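Mll8374 protein (Mesorhizobium loti, PDB 3B5E) is probably a carboxylesterase of the alpha/beta-hydrolase fold, which would hydrolyse carboxylic ester bonds in a substrate that remains unidentified. Local coordinates at residues A[94-99]-A[130-135]; A[143-148]-A[170-175]; A[159-164]-A[181-186]. All coordinates share one frame; numbering follows the deposited sequence. Where two conformers were deposited one is given.

Contact 1 (A[94-99]-A[130-135])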
# COMPACT_ATOMS: atom_id res chain seq x y z
N ALA A 94 -1.34 10.68 -9.81
CA ALA A 94 -1.90 9.77 -10.79
C ALA A 94 -2.65 8.64 -10.10
O ALA A 94 -3.78 8.31 -10.50
CB ALA A 94 -0.81 9.23 -11.70
N PHE A 95 -2.07 8.07 -9.05
CA PHE A 95 -2.72 6.95 -8.35
C PHE A 95 -4.03 7.34 -7.63
O PHE A 95 -5.00 6.54 -7.62
CB PHE A 95 -1.76 6.27 -7.40
CG PHE A 95 -2.25 4.93 -6.93
CD1 PHE A 95 -2.10 3.80 -7.73
CD2 PHE A 95 -2.89 4.82 -5.70
CE1 PHE A 95 -2.56 2.56 -7.30
CE2 PHE A 95 -3.35 3.59 -5.26
CZ PHE A 95 -3.20 2.46 -6.07
N ALA A 96 -4.04 8.53 -7.05
CA ALA A 96 -5.21 9.11 -6.40
C ALA A 96 -6.38 9.15 -7.40
O ALA A 96 -7.48 8.63 -7.12
CB ALA A 96 -4.89 10.51 -5.85
N ALA A 97 -6.11 9.72 -8.58
CA ALA A 97 -7.09 9.79 -9.67
C ALA A 97 -7.55 8.38 -10.08
O ALA A 97 -8.74 8.13 -10.21
CB ALA A 97 -6.51 10.53 -10.86
N PHE A 98 -6.58 7.47 -10.22
CA PHE A 98 -6.85 6.08 -10.55
C PHE A 98 -7.78 5.38 -9.55
O PHE A 98 -8.70 4.62 -9.96
CB PHE A 98 -5.52 5.30 -10.67
CG PHE A 98 -5.69 3.80 -10.71
CD1 PHE A 98 -6.14 3.19 -11.87
CD2 PHE A 98 -5.42 3.02 -9.59
CE1 PHE A 98 -6.32 1.82 -11.93
CE2 PHE A 98 -5.60 1.64 -9.63
CZ PHE A 98 -6.04 1.03 -10.81
N THR A 99 -7.58 5.63 -8.25
CA THR A 99 -8.41 4.98 -7.22
C THR A 99 -9.86 5.34 -7.45
O THR A 99 -10.72 4.48 -7.42
CB THR A 99 -8.03 5.32 -5.73
OG1 THR A 99 -8.31 6.70 -5.42
CG2 THR A 99 -6.60 5.01 -5.46
N LEU A 130 -0.64 11.40 2.81
CA LEU A 130 -0.14 12.71 3.21
C LEU A 130 -0.38 13.77 2.15
O LEU A 130 -0.60 14.93 2.47
CB LEU A 130 1.33 12.61 3.56
CG LEU A 130 1.58 11.87 4.89
CD1 LEU A 130 3.01 11.37 4.91
CD2 LEU A 130 1.25 12.77 6.09
N LEU A 131 -0.38 13.36 0.89
CA LEU A 131 -0.51 14.28 -0.22
C LEU A 131 -1.94 14.42 -0.76
O LEU A 131 -2.27 15.44 -1.35
CB LEU A 131 0.45 13.88 -1.34
CG LEU A 131 1.96 13.95 -1.06
CD1 LEU A 131 2.74 13.28 -2.17
CD2 LEU A 131 2.48 15.41 -0.89
N HIS A 132 -2.78 13.39 -0.59
CA HIS A 132 -4.12 13.35 -1.17
C HIS A 132 -5.09 12.83 -0.16
O HIS A 132 -5.54 11.71 -0.26
CB HIS A 132 -4.13 12.49 -2.41
CG HIS A 132 -3.26 13.05 -3.48
ND1 HIS A 132 -3.67 14.05 -4.32
CD2 HIS A 132 -1.96 12.81 -3.78
CE1 HIS A 132 -2.68 14.37 -5.13
NE2 HIS A 132 -1.62 13.66 -4.81
N PRO A 133 -5.39 13.66 0.85
CA PRO A 133 -6.29 13.23 1.89
C PRO A 133 -7.73 13.04 1.39
O PRO A 133 -8.15 13.63 0.39
CB PRO A 133 -6.23 14.38 2.90
CG PRO A 133 -5.83 15.56 2.10
CD PRO A 133 -4.89 15.03 1.08
N GLY A 134 -8.46 12.18 2.08
CA GLY A 134 -9.83 11.90 1.74
C GLY A 134 -10.02 10.65 0.90
O GLY A 134 -11.14 10.37 0.50
N ILE A 135 -8.94 9.93 0.62
CA ILE A 135 -9.02 8.70 -0.16
C ILE A 135 -8.83 7.45 0.73
O ILE A 135 -9.69 6.56 0.75
CB ILE A 135 -7.99 8.68 -1.28
CG1 ILE A 135 -8.28 9.81 -2.26
CG2 ILE A 135 -7.99 7.32 -1.99
CD1 ILE A 135 -7.23 10.02 -3.28
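The imidazole of His132 turns one face to the methyl of Ala96, whose CB sits 4.1 Å from the ring centroid and 23° off the ring normal. The methyl is displaced toward the rim, so the ring atom it meets most closely is CG of His132, 3.8 Å from Ala96 CB, and the contact is a CH-pi one. Thr92 and Ala93, one turn back on helix 85-106, also touch His132. The histidine is the first residue to leave helix 120-131, and its CG, anti to the carbonyl carbon (chi1 -63°), reaches toward the neighbouring helix. The chain then bends through Gly134, at a positive phi that would press a side chain against the preceding carbonyl oxygen, and Ile135 comes back to the same methyl. Here CD1 of the extended isoleucine lies 3.5 Å from Ala96 CB. Its other branch, CG2, faces OG1 of Thr99, which in the conformer given here, one of two, donates a 2.7 Å hydrogen bond to Ala96 O, one turn back on its own helix. Phe115 of strand 113-118 touches both Thr99 and Ile135. No hydrogen bond links 94-99 with 130-135: the small alanine methyl receives a ring face and an aliphatic end together, while in that conformer the threonine hydroxyl bonds within its own helix, so the join rests on shape and apolar packing.

Contact 2 (A[143-148]-A[170-175]). With EDO (1,2-ethanediol), chain I.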
# COMPACT_ATOMS: atom_id res chain seq x y z
N ARG A 143 6.93 -3.26 5.79
CA ARG A 143 8.33 -2.81 5.64
C ARG A 143 8.47 -1.41 5.00
O ARG A 143 9.21 -1.24 4.04
CB ARG A 143 9.17 -3.82 4.89
CG ARG A 143 8.93 -5.27 5.25
CD ARG A 143 9.35 -5.61 6.69
NE ARG A 143 9.18 -7.04 6.84
CZ ARG A 143 8.02 -7.64 7.10
NH1 ARG A 143 6.92 -6.94 7.37
NH2 ARG A 143 7.97 -8.95 7.14
N PRO A 144 7.76 -0.38 5.54
CA PRO A 144 7.80 0.96 5.00
C PRO A 144 8.93 1.82 5.59
O PRO A 144 9.58 1.42 6.52
CB PRO A 144 6.46 1.54 5.46
CG PRO A 144 6.32 0.89 6.85
CD PRO A 144 6.86 -0.47 6.71
N MSE A 145 9.12 2.99 5.01
CA MSE A 145 10.02 4.01 5.51
C MSE A 145 9.50 5.37 5.08
O MSE A 145 8.70 5.44 4.16
CB MSE A 145 11.46 3.79 5.00
CG MSE A 145 11.67 4.04 3.52
SE MSE A 145 13.53 3.90 3.05
CE MSE A 145 14.23 5.48 3.98
N PRO A 146 9.92 6.47 5.75
CA PRO A 146 9.62 7.79 5.23
C PRO A 146 10.37 8.04 3.93
O PRO A 146 11.53 7.64 3.79
CB PRO A 146 10.13 8.75 6.34
CG PRO A 146 10.30 7.87 7.58
CD PRO A 146 10.69 6.53 7.01
N VAL A 147 9.67 8.66 2.98
CA VAL A 147 10.21 8.93 1.63
C VAL A 147 10.04 10.38 1.16
O VAL A 147 10.69 10.79 0.20
CB VAL A 147 9.59 7.99 0.55
CG1 VAL A 147 9.89 6.52 0.89
CG2 VAL A 147 8.05 8.18 0.37
N LEU A 148 9.16 11.14 1.81
CA LEU A 148 8.86 12.51 1.43
C LEU A 148 9.76 13.43 2.19
O LEU A 148 9.86 13.33 3.40
CB LEU A 148 7.42 12.89 1.75
CG LEU A 148 6.33 12.61 0.74
CD1 LEU A 148 4.99 13.17 1.31
CD2 LEU A 148 6.71 13.25 -0.61
N GLU A 170 17.73 -5.41 8.31
CA GLU A 170 18.91 -4.66 8.72
C GLU A 170 18.99 -3.27 8.07
O GLU A 170 19.30 -2.27 8.72
CB GLU A 170 20.13 -5.50 8.35
CG GLU A 170 21.45 -5.01 8.84
CD GLU A 170 22.61 -5.94 8.41
OE1 GLU A 170 22.55 -6.52 7.28
OE2 GLU A 170 23.57 -6.09 9.19
N THR A 171 18.61 -3.21 6.80
CA THR A 171 18.74 -1.99 6.01
C THR A 171 17.65 -0.98 6.36
O THR A 171 17.93 0.20 6.51
CB THR A 171 18.70 -2.32 4.49
OG1 THR A 171 19.73 -3.25 4.17
CG2 THR A 171 18.88 -1.06 3.61
N TYR A 172 16.41 -1.44 6.45
CA TYR A 172 15.25 -0.54 6.53
C TYR A 172 14.55 -0.46 7.88
O TYR A 172 13.84 0.54 8.14
CB TYR A 172 14.24 -0.94 5.46
CG TYR A 172 14.84 -0.82 4.10
CD1 TYR A 172 15.21 0.43 3.61
CD2 TYR A 172 15.06 -1.93 3.29
CE1 TYR A 172 15.80 0.59 2.36
CE2 TYR A 172 15.67 -1.78 2.02
CZ TYR A 172 16.02 -0.51 1.57
OH TYR A 172 16.58 -0.32 0.33
N GLY A 173 14.78 -1.46 8.75
CA GLY A 173 14.25 -1.45 10.12
C GLY A 173 14.43 -0.15 10.93
O GLY A 173 13.49 0.30 11.57
N PRO A 174 15.62 0.46 10.89
CA PRO A 174 15.88 1.71 11.63
C PRO A 174 15.03 2.95 11.32
O PRO A 174 15.01 3.89 12.14
CB PRO A 174 17.34 2.02 11.29
CG PRO A 174 17.92 0.79 10.82
CD PRO A 174 16.83 0.03 10.16
N PHE A 175 14.33 2.97 10.18
CA PHE A 175 13.56 4.12 9.77
C PHE A 175 12.13 4.02 10.23
O PHE A 175 11.37 4.98 10.10
CB PHE A 175 13.61 4.30 8.23
CG PHE A 175 15.00 4.26 7.67
CD1 PHE A 175 15.93 5.22 8.07
CD2 PHE A 175 15.39 3.25 6.81
CE1 PHE A 175 17.22 5.21 7.59
CE2 PHE A 175 16.68 3.24 6.29
CZ PHE A 175 17.61 4.22 6.70
C1 EDO I . 12.04 0.97 0.77
O1 EDO I . 11.31 0.35 -0.28
C2 EDO I . 11.71 0.30 2.10
O2 EDO I . 10.48 0.75 2.71
O HOH W 1 10.99 -0.96 7.40
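Residues 143-148 meet Tyr172 and Phe175 chiefly through Met145 and Pro146. The run starts with Arg143, whose guanidinium group turns away to a salt bridge with Asp205, while its carbonyl O takes a 2.7 Å hydrogen bond from O2 of an ethanediol, probably from the crystallisation liquor. Next, Pro144 O accepts a water at 2.9 Å, and the same water reaches Tyr172 O through a weak bond. Met145, a selenomethionine, does most of the touching. Its CG is held between the backbone N and the carbonyl carbon (chi1 70°), and the bend at chi3 (-68°) lays the terminal methyl over the Phe175 ring: CE is 4.0 Å from that ring's centroid, 21° off its normal, a CH-pi contact. The selenium approaches Tyr172 obliquely, SE lying 3.9 Å from CD1; SE also nears the Phe175 ring obliquely, 5.0 Å from its centroid, and both are Met-aromatic contacts. Pro146 follows, its CD 3.5 Å from Phe175 O and 3.9 Å from Phe175 CB. The Tyr172 ring is itself sandwiched, with Thr171 CG2 over the centre of one face and the ethanediol C2 over the opposite one, near the rim. Replacing Tyr172 by an alanine would probably leave Met145 SE without one aromatic neighbour and open a gap beside His199, whose ring the tyrosine meets. That histidine probably forms a catalytic triad with Ser119 and Asp169, and the ethanediol is also bonded to Ser119 OG. No direct hydrogen bond links the segments; their side chains meet through apolar and aromatic contacts, with a water as the polar bridge, and this greasy wall is consistent with a side of the ester-binding pocket.

Contact 3 (A[159-164]-A[181-186]). With EDO (1,2-ethanediol), chain G.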
# COMPACT_ATOMS: atom_id res chain seq x y z
N ILE A 159 -7.81 7.98 10.33
CA ILE A 159 -7.20 6.91 9.55
C ILE A 159 -6.51 5.90 10.49
O ILE A 159 -5.75 6.27 11.37
CB ILE A 159 -6.23 7.48 8.47
CG1 ILE A 159 -7.01 8.39 7.53
CG2 ILE A 159 -5.56 6.38 7.66
CD1 ILE A 159 -6.12 9.19 6.58
N ARG A 160 -6.80 4.62 10.30
CA ARG A 160 -6.06 3.58 10.96
C ARG A 160 -4.99 3.05 10.02
O ARG A 160 -5.28 2.63 8.88
CB ARG A 160 -6.99 2.44 11.37
CG ARG A 160 -8.01 2.83 12.43
CD ARG A 160 -9.08 1.70 12.53
NE ARG A 160 -8.55 0.47 13.14
CZ ARG A 160 -8.49 -0.78 12.62
NH1 ARG A 160 -8.93 -1.10 11.40
NH2 ARG A 160 -7.97 -1.73 13.37
N THR A 161 -3.76 3.04 10.53
CA THR A 161 -2.61 2.55 9.80
C THR A 161 -1.95 1.43 10.60
O THR A 161 -1.70 1.58 11.81
CB THR A 161 -1.60 3.68 9.58
OG1 THR A 161 -2.29 4.86 9.16
CG2 THR A 161 -0.57 3.27 8.54
N LEU A 162 -1.71 0.30 9.94
CA LEU A 162 -0.92 -0.77 10.47
C LEU A 162 0.46 -0.69 9.79
O LEU A 162 0.53 -0.50 8.57
CB LEU A 162 -1.60 -2.12 10.18
CG LEU A 162 -0.79 -3.37 10.45
CD1 LEU A 162 -0.59 -3.67 11.97
CD2 LEU A 162 -1.47 -4.54 9.74
N ILE A 163 1.54 -0.84 10.58
CA ILE A 163 2.92 -0.94 10.10
C ILE A 163 3.49 -2.24 10.60
O ILE A 163 3.33 -2.58 11.81
CB ILE A 163 3.78 0.27 10.59
CG1 ILE A 163 3.29 1.58 9.95
CG2 ILE A 163 5.28 0.00 10.35
CD1 ILE A 163 3.85 2.83 10.63
N ILE A 164 4.10 -3.03 9.71
CA ILE A 164 4.83 -4.21 10.14
C ILE A 164 6.28 -4.13 9.70
O ILE A 164 6.57 -4.14 8.49
CB ILE A 164 4.24 -5.50 9.61
CG1 ILE A 164 2.73 -5.54 9.84
CG2 ILE A 164 4.97 -6.73 10.27
CD1 ILE A 164 2.10 -6.88 9.48
N THR A 181 6.23 8.09 14.34
CA THR A 181 6.17 9.44 14.88
C THR A 181 5.45 10.37 13.90
O THR A 181 4.52 11.12 14.27
CB THR A 181 7.61 9.95 15.21
OG1 THR A 181 8.10 9.21 16.33
CG2 THR A 181 7.60 11.47 15.56
N LEU A 182 5.85 10.31 12.64
CA LEU A 182 5.27 11.17 11.61
C LEU A 182 3.76 10.97 11.47
O LEU A 182 3.00 11.93 11.49
CB LEU A 182 5.96 10.89 10.27
CG LEU A 182 5.50 11.70 9.06
CD1 LEU A 182 5.94 13.13 9.21
CD2 LEU A 182 6.06 11.06 7.77
N LEU A 183 3.32 9.73 11.29
CA LEU A 183 1.91 9.45 11.04
C LEU A 183 1.07 9.76 12.28
O LEU A 183 -0.00 10.33 12.17
CB LEU A 183 1.72 8.02 10.55
CG LEU A 183 2.40 7.66 9.20
CD1 LEU A 183 2.23 6.17 8.85
CD2 LEU A 183 1.89 8.53 8.05
N SER A 184 1.60 9.40 13.45
CA SER A 184 1.00 9.73 14.74
C SER A 184 0.80 11.23 14.89
O SER A 184 -0.30 11.69 15.19
CB SER A 184 1.85 9.21 15.91
OG SER A 184 1.14 9.35 17.14
N ARG A 185 1.87 11.99 14.66
CA ARG A 185 1.81 13.45 14.78
C ARG A 185 0.74 14.06 13.88
O ARG A 185 0.12 15.04 14.26
CB ARG A 185 3.15 14.12 14.47
CG ARG A 185 4.18 13.98 15.58
CD ARG A 185 5.52 14.57 15.16
NE ARG A 185 5.39 15.94 14.66
N HIS A 186 0.50 13.45 12.72
CA HIS A 186 -0.50 13.97 11.79
C HIS A 186 -1.90 13.49 12.11
O HIS A 186 -2.86 13.86 11.45
CB HIS A 186 -0.11 13.62 10.37
CG HIS A 186 0.96 14.51 9.83
ND1 HIS A 186 0.69 15.59 9.03
CD2 HIS A 186 2.30 14.51 10.02
CE1 HIS A 186 1.82 16.20 8.73
NE2 HIS A 186 2.81 15.56 9.32
C1 EDO G . 5.77 17.17 10.40
O1 EDO G . 5.27 16.52 9.23
C2 EDO G . 6.36 16.11 11.29
O2 EDO G . 5.30 15.68 12.15
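Leu183 of helix 176-185 reaches strand 160-166 with a single methyl, CD1, which settles against both Ile163 and Thr161. With chi1 at -63° its CG lies beside the backbone N, and the extended chain beyond carries CD1 to the strand. There it comes 4.1 Å from CD1 of Ile163, the two side chains crossing obliquely, end methyl against end methyl. On the Thr161 side the leucine crosses at about a right angle, and its CD1 is 4.0 Å from the threonine CG2; Thr161 was deposited in two conformers, so this second distance holds for the conformer given. All three side chains are buried, and Leu183 also touches Val190 of strand 189-195, which carries the apolar layer on to the neighbouring strand. Even so the patch is small, 83 Å² in all, with ordinary van der Waals spacing and no hydrogen bond between the segments.

Across the helix the character changes. Ser184 and Arg185 are exposed, and the arginine is not modelled beyond NE. At the helix end His186 holds an ethanediol, probably from the crystallisation liquor: its NE2 lies 2.6 Å from O1 of the diol, nearly straight at 168°, and either could be the donor. O1 sits at the ring edge, in its plane, and Leu182 CD1 touches it at 3.5 Å. The ring's ND1 is hydrogen-bonded to Thr154 O, so in this crystal both nitrogens have partners, which would help set the ring's rotation. Alternate residues of the strand, Leu162 and Ile164, pack instead on helix 203-214. Strand 160-166, helix 176-185 and strand 189-195, parallel to the first, make a beta-alpha-beta crossover, the unit that recurs in the parallel part of alpha/beta-hydrolase sheets.

Contact 1 closes along the chain before the other two begin, whereas contacts 2 and 3 alternate, 143-148, 159-164, 170-175, 181-186. Their centres lie about 22 Å (1 to 2), 17 Å (1 to 3) and 14 Å (2 to 3) apart. Helix 120-131 bridges them: Leu131 packs on Leu148 of contact 2, and Leu130 on Leu182 and His186 of contact 3. Contacts 2 and 3 meet through a probable hydrogen bond from Arg143 N to Ile164 O. Contact 1 joins helix 85-106 to the end of helix 120-131 and the loop after it, contact 3 lays helix 176-185 on strand 160-166 of the mixed sheet, and contact 2 joins loops after strands 138-142 and 160-166, beside the probable catalytic triad.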